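Local coordinates for protein isocitrate dehydrogenase [NAD] subunit 1 (Saccharomyces cerevisiae, PDB 3BLX) that forms, with a second subunit type, the allosteric octamer that oxidatively decarboxylates isocitrate to 2-oxoglutarate with NAD+ in the citric acid cycle, and binds mitochondrial mRNA leaders, at residues Ala108-Leu113 / Ile246-Ile251. Sequence-based numbering, arbitrary orientation.
Sequences ALFKSL and IGAALI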
ATOM      1  N   ALA E 108      -1.660  26.069  20.358  1.00 22.60           N
ATOM      2  CA  ALA E 108      -1.100  27.298  20.893  1.00 16.81           C
ATOM      3  C   ALA E 108      -1.304  27.375  22.414  1.00 28.25           C
ATOM      4  O   ALA E 108      -2.392  27.124  22.946  1.00 21.17           O
ATOM      5  CB  ALA E 108      -1.684  28.493  20.212  1.00 11.28           C
ATOM      6  N   LEU E 109      -0.242  27.691  23.136  1.00 25.51           N
ATOM      7  CA  LEU E 109      -0.363  27.755  24.592  1.00 23.99           C
ATOM      8  C   LEU E 109      -0.398  29.201  25.063  1.00 32.21           C
ATOM      9  O   LEU E 109       0.521  29.982  24.788  1.00 48.62           O
ATOM     10  CB  LEU E 109       0.781  27.013  25.264  1.00 16.49           C
ATOM     11  CG  LEU E 109       1.005  25.588  24.780  1.00 30.98           C
ATOM     12  CD1 LEU E 109       2.151  24.921  25.551  1.00 30.48           C
ATOM     13  CD2 LEU E 109      -0.289  24.839  24.975  1.00 35.44           C
ATOM     14  N   PHE E 110      -1.466  29.567  25.756  1.00 25.56           N
ATOM     15  CA  PHE E 110      -1.584  30.915  26.294  1.00 36.42           C
ATOM     16  C   PHE E 110      -1.499  30.944  27.830  1.00 40.31           C
ATOM     17  O   PHE E 110      -2.521  30.953  28.518  1.00 32.50           O
ATOM     18  CB  PHE E 110      -2.881  31.550  25.807  1.00 20.38           C
ATOM     19  CG  PHE E 110      -2.997  31.577  24.336  1.00 28.29           C
ATOM     20  CD1 PHE E 110      -3.756  30.617  23.680  1.00 28.61           C
ATOM     21  CD2 PHE E 110      -2.335  32.547  23.596  1.00 21.75           C
ATOM     22  CE1 PHE E 110      -3.883  30.631  22.303  1.00 30.91           C
ATOM     23  CE2 PHE E 110      -2.440  32.564  22.223  1.00 26.39           C
ATOM     24  CZ  PHE E 110      -3.222  31.598  21.565  1.00 23.32           C
ATOM     25  N   LYS E 111      -0.278  30.926  28.358  1.00 29.58           N
ATOM     26  CA  LYS E 111      -0.083  31.077  29.792  1.00 42.07           C
ATOM     27  C   LYS E 111       0.451  32.464  30.115  1.00 41.46           C
ATOM     28  O   LYS E 111       1.450  32.906  29.525  1.00 50.10           O
ATOM     29  CB  LYS E 111       0.874  30.021  30.348  1.00 32.50           C
ATOM     30  CG  LYS E 111       0.592  29.696  31.808  1.00 40.54           C
ATOM     31  CD  LYS E 111       1.416  28.535  32.298  1.00 58.28           C
ATOM     32  CE  LYS E 111       1.206  28.315  33.787  1.00 56.52           C
ATOM     33  NZ  LYS E 111       2.134  27.264  34.317  1.00 73.66           N
ATOM     34  N   SER E 112      -0.215  33.139  31.054  1.00 40.16           N
ATOM     35  CA  SER E 112       0.260  34.426  31.593  1.00 50.41           C
ATOM     36  C   SER E 112       1.667  34.332  32.233  1.00 47.96           C
ATOM     37  O   SER E 112       2.010  33.339  32.885  1.00 41.92           O
ATOM     38  CB  SER E 112      -0.746  34.984  32.606  1.00 28.88           C
ATOM     39  OG  SER E 112      -1.775  35.747  31.982  1.00 52.13           O
ATOM     40  N   LEU E 113       2.481  35.364  32.041  1.00 47.51           N
ATOM     41  CA  LEU E 113       3.844  35.350  32.568  1.00 48.00           C
ATOM     42  C   LEU E 113       4.013  36.252  33.787  1.00 55.09           C
ATOM     43  O   LEU E 113       3.421  37.337  33.849  1.00 44.16           O
ATOM     44  CB  LEU E 113       4.825  35.755  31.483  1.00 50.74           C
ATOM     45  CG  LEU E 113       5.039  34.701  30.408  1.00 56.24           C
ATOM     46  CD1 LEU E 113       4.876  35.336  29.035  1.00 54.45           C
ATOM     47  CD2 LEU E 113       6.408  34.043  30.573  1.00 46.24           C
ATOM     48  N   ILE E 246      -7.192  36.511  20.477  1.00 32.22           N
ATOM     49  CA  ILE E 246      -7.698  36.974  21.765  1.00 28.18           C
ATOM     50  C   ILE E 246      -6.778  36.449  22.835  1.00 31.96           C
ATOM     51  O   ILE E 246      -6.385  37.159  23.756  1.00 41.59           O
ATOM     52  CB  ILE E 246      -9.112  36.462  22.053  1.00 28.38           C
ATOM     53  CG1 ILE E 246     -10.129  37.155  21.139  1.00 24.45           C
ATOM     54  CG2 ILE E 246      -9.456  36.681  23.499  1.00 30.52           C
ATOM     55  CD1 ILE E 246     -11.377  36.420  21.028  1.00 25.06           C
ATOM     56  N   GLY E 247      -6.405  35.194  22.683  1.00 25.92           N
ATOM     57  CA  GLY E 247      -5.459  34.591  23.596  1.00 32.21           C
ATOM     58  C   GLY E 247      -4.177  35.387  23.716  1.00 31.93           C
ATOM     59  O   GLY E 247      -3.700  35.640  24.814  1.00 28.70           O
ATOM     60  N   ALA E 248      -3.621  35.777  22.574  1.00 36.27           N
ATOM     61  CA  ALA E 248      -2.353  36.496  22.522  1.00 30.13           C
ATOM     62  C   ALA E 248      -2.449  37.831  23.219  1.00 35.00           C
ATOM     63  O   ALA E 248      -1.590  38.164  24.025  1.00 35.75           O
ATOM     64  CB  ALA E 248      -1.914  36.689  21.094  1.00 32.77           C
ATOM     65  N   ALA E 249      -3.499  38.589  22.913  1.00 30.73           N
ATOM     66  CA  ALA E 249      -3.735  39.861  23.591  1.00 29.99           C
ATOM     67  C   ALA E 249      -3.862  39.692  25.107  1.00 41.95           C
ATOM     68  O   ALA E 249      -3.210  40.419  25.866  1.00 50.35           O
ATOM     69  CB  ALA E 249      -4.941  40.574  23.022  1.00 30.69           C
ATOM     70  N   LEU E 250      -4.681  38.735  25.546  1.00 33.73           N
ATOM     71  CA  LEU E 250      -4.835  38.426  26.981  1.00 27.28           C
ATOM     72  C   LEU E 250      -3.532  38.279  27.819  1.00 41.82           C
ATOM     73  O   LEU E 250      -3.527  38.630  28.999  1.00 46.17           O
ATOM     74  CB  LEU E 250      -5.677  37.161  27.148  1.00 23.94           C
ATOM     75  CG  LEU E 250      -7.179  37.245  27.388  1.00 38.94           C
ATOM     76  CD1 LEU E 250      -7.781  38.547  26.897  1.00 31.24           C
ATOM     77  CD2 LEU E 250      -7.802  36.064  26.693  1.00 39.57           C
ATOM     78  N   ILE E 251      -2.448  37.752  27.231  1.00 35.11           N
ATOM     79  CA  ILE E 251      -1.237  37.458  28.003  1.00 35.81           C
ATOM     80  C   ILE E 251      -0.084  38.408  27.692  1.00 34.30           C
ATOM     81  O   ILE E 251       1.025  38.227  28.192  1.00 31.97           O
ATOM     82  CB  ILE E 251      -0.723  36.005  27.782  1.00 38.09           C
ATOM     83  CG1 ILE E 251      -0.396  35.770  26.303  1.00 30.83           C
ATOM     84  CG2 ILE E 251      -1.705  34.979  28.310  1.00 28.33           C
ATOM     85  CD1 ILE E 251       0.729  34.769  26.065  1.00 32.00           C
TER
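Ala108 to Lys111 form the end of strand 105-111. The CB of Phe110 points toward helix 237-251. Its CG lies anti to the carbonyl carbon, beside the backbone N (chi1 -57°). This torsion carries the ring to the helix, where Gly247 CA lies over one face, offset toward the rim. The CA of Gly247 makes a CH-pi contact there, 3.9 Å from the centroid of the Phe110 ring. Gly247 has no side chain and meets the ring through its backbone. Phe110 CD2 is 3.4 Å from Gly247 C. Phe110 CE2 is 3.4 Å from Ala248 N and also packs on Ala248 CB. Leu125 and Val127 of strand 124-130, together with Val257, also touch the Phe110 side chain. An alanine here would remove the ring that lies over Gly247 and would probably loosen the packing of the strand end on this turn of the helix.

The contact is a buried helix-on-sheet packing in the isocitrate/isopropylmalate dehydrogenase fold. The axes of strand 108-111 and helix 246-251 pass 8.1 Å apart at 28°, with chain directions roughly parallel. The helix segment also packs on subunit 2, for example Ala248 on Leu226 of that chain.

The CB of Lys111 points away from the helix, but its backbone borders Ile251. Lys111 C is 3.8 Å from Ile251 CG2. Ile251 has CG2 anti to its own carbonyl carbon. Its CG1 sits in the crowded position between the backbone N and the carbonyl carbon (chi1 60°). Ile251 CD1, on that branch, comes 4.0 Å from Lys111 O. At Ser112 the chain has left the strand. The same methyl, CG2 of Ile251, sits 3.6 Å from Ser112 N and 3.8 Å from Ser112 OG. These are van der Waals contacts. Ser112 OG is hydrogen-bonded to Ile123 N.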